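Delta (Bacillus subtilis, PDB 3ZH9) probably acts as the wrench that opens the ring-shaped beta dimer so that it can be loaded onto primed DNA for replication. Local coordinates at residues Asp153-Leu158 with Glu169-Leu174. Numbering follows the deposited sequence.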
loop_
_atom_site.group_PDB
_atom_site.type_symbol
_atom_site.label_atom_id
_atom_site.label_comp_id
_atom_site.label_asym_id
_atom_site.label_seq_id
_atom_site.Cartn_x
_atom_site.Cartn_y
_atom_site.Cartn_z
ATOM N N ASP A 153 9.124 -12.347 1.995
ATOM C CA ASP A 153 10.089 -12.083 3.073
ATOM C C ASP A 153 9.522 -11.102 4.098
ATOM O O ASP A 153 9.676 -11.279 5.302
ATOM C CB ASP A 153 11.428 -11.555 2.525
ATOM C CG ASP A 153 12.135 -12.556 1.634
ATOM O OD1 ASP A 153 11.707 -13.731 1.590
ATOM O OD2 ASP A 153 13.130 -12.167 0.981
ATOM N N PHE A 154 8.873 -10.051 3.623
ATOM C CA PHE A 154 8.229 -9.124 4.536
ATOM C C PHE A 154 7.266 -9.839 5.490
ATOM O O PHE A 154 7.252 -9.568 6.686
ATOM C CB PHE A 154 7.488 -8.049 3.759
ATOM C CG PHE A 154 6.521 -7.269 4.590
ATOM C CD1 PHE A 154 6.927 -6.129 5.252
ATOM C CD2 PHE A 154 5.194 -7.672 4.699
ATOM C CE1 PHE A 154 6.033 -5.403 6.022
ATOM C CE2 PHE A 154 4.297 -6.953 5.461
ATOM C CZ PHE A 154 4.720 -5.813 6.125
ATOM N N THR A 155 6.454 -10.740 4.940
ATOM C CA THR A 155 5.489 -11.524 5.722
ATOM C C THR A 155 6.185 -12.418 6.752
ATOM O O THR A 155 5.779 -12.495 7.908
ATOM C CB THR A 155 4.632 -12.404 4.794
ATOM O OG1 THR A 155 4.034 -11.585 3.783
ATOM C CG2 THR A 155 3.520 -13.127 5.566
ATOM N N VAL A 156 7.248 -13.089 6.324
ATOM C CA VAL A 156 8.011 -13.934 7.222
ATOM C C VAL A 156 8.606 -13.134 8.377
ATOM O O VAL A 156 8.540 -13.550 9.542
ATOM C CB VAL A 156 9.108 -14.699 6.455
ATOM C CG1 VAL A 156 10.139 -15.316 7.426
ATOM C CG2 VAL A 156 8.472 -15.777 5.575
ATOM N N ASN A 157 9.175 -11.977 8.057
ATOM C CA ASN A 157 9.786 -11.145 9.078
ATOM C C ASN A 157 8.732 -10.521 9.964
ATOM O O ASN A 157 8.978 -10.267 11.128
ATOM C CB ASN A 157 10.648 -10.053 8.449
ATOM C CG ASN A 157 11.939 -10.593 7.888
ATOM O OD1 ASN A 157 12.560 -11.479 8.479
ATOM N ND2 ASN A 157 12.351 -10.068 6.733
ATOM N N LEU A 158 7.559 -10.264 9.404
ATOM C CA LEU A 158 6.493 -9.653 10.176
ATOM C C LEU A 158 6.079 -10.567 11.339
ATOM O O LEU A 158 5.922 -10.104 12.465
ATOM C CB LEU A 158 5.295 -9.324 9.284
ATOM C CG LEU A 158 4.166 -8.619 10.023
ATOM C CD1 LEU A 158 4.707 -7.387 10.701
ATOM C CD2 LEU A 158 3.008 -8.264 9.081
ATOM N N GLU A 169 6.117 -21.434 2.564
ATOM C CA GLU A 169 4.919 -21.909 1.872
ATOM C C GLU A 169 3.637 -21.259 2.429
ATOM O O GLU A 169 2.793 -20.799 1.676
ATOM C CB GLU A 169 4.823 -23.433 1.943
ATOM C CG GLU A 169 3.693 -24.025 1.112
ATOM C CD GLU A 169 3.568 -25.543 1.280
ATOM O OE1 GLU A 169 4.240 -26.101 2.176
ATOM O OE2 GLU A 169 2.795 -26.175 0.523
ATOM N N ALA A 170 3.514 -21.227 3.751
ATOM C CA ALA A 170 2.374 -20.621 4.433
ATOM C C ALA A 170 2.288 -19.131 4.129
ATOM O O ALA A 170 1.196 -18.580 3.927
ATOM C CB ALA A 170 2.491 -20.846 5.944
ATOM N N ALA A 171 3.454 -18.489 4.116
ATOM C CA ALA A 171 3.579 -17.068 3.829
ATOM C C ALA A 171 3.210 -16.728 2.385
ATOM O O ALA A 171 2.527 -15.739 2.119
ATOM C CB ALA A 171 5.016 -16.596 4.128
ATOM N N GLU A 172 3.687 -17.540 1.452
ATOM C CA GLU A 172 3.373 -17.343 0.051
ATOM C C GLU A 172 1.880 -17.486 -0.179
ATOM O O GLU A 172 1.290 -16.768 -0.977
ATOM C CB GLU A 172 4.134 -18.354 -0.813
ATOM C CG GLU A 172 5.604 -17.987 -0.997
ATOM C CD GLU A 172 6.407 -19.070 -1.694
ATOM O OE1 GLU A 172 5.972 -20.242 -1.664
ATOM O OE2 GLU A 172 7.474 -18.744 -2.269
ATOM N N HIS A 173 1.273 -18.436 0.510
ATOM C CA HIS A 173 -0.159 -18.642 0.345
ATOM C C HIS A 173 -0.957 -17.461 0.897
ATOM O O HIS A 173 -1.942 -17.024 0.303
ATOM C CB HIS A 173 -0.611 -19.929 1.012
ATOM C CG HIS A 173 -1.972 -20.363 0.569
ATOM N ND1 HIS A 173 -3.042 -20.452 1.430
ATOM C CD2 HIS A 173 -2.442 -20.685 -0.658
ATOM C CE1 HIS A 173 -4.116 -20.837 0.755
ATOM N NE2 HIS A 173 -3.776 -20.987 -0.512
ATOM N N LEU A 174 -0.509 -16.934 2.026
ATOM C CA LEU A 174 -1.147 -15.776 2.631
ATOM C C LEU A 174 -1.107 -14.595 1.666
ATOM O O LEU A 174 -2.113 -13.935 1.419
ATOM C CB LEU A 174 -0.447 -15.411 3.953
ATOM C CG LEU A 174 -0.960 -14.086 4.543
ATOM C CD1 LEU A 174 -2.470 -14.130 4.670
ATOM C CD2 LEU A 174 -0.334 -13.836 5.889
#
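T155 faces A171 where helix 148-160 passes helix 168-177. T155 CA and A171 CA are 6.2 Å apart, the nearest pair between 153-158 and 169-174. The CA-CB bond of T155 points at the other helix, and the side chain splits at CB. One branch, CG2, reaches across. This methyl lies anti to the backbone N (chi1 of the hydroxyl branch is -54°) and meets two groups. The CB of A171 is 4.0 Å from T155 CG2, and CD2 of L174 is 3.9 Å from the same methyl. The T155 and L174 side chains are set at a slant to each other. The other branch, OG1, sits beside the backbone N and hydrogen-bonds to the carbonyl O of T151, one turn back. This polar atom of a buried residue is thus satisfied within its own helix, and a methyl faces the partner.

V156 adds a further apolar touch. Its CG2 lies 3.8 Å from CB of A171, whose methyl therefore meets both T155 and V156. The axes of the two segments come within 9.1 Å, with 116° between their N-to-C directions. The contact is apolar packing.

It lies in the helices that follow the five-stranded parallel sheet, whose last strand is 139-142, probably the lid of an AAA+-like module. Strand 165-166 lies in the link between the two helices. Helix 182-195 packs against both, with I189 touching T155 and L174.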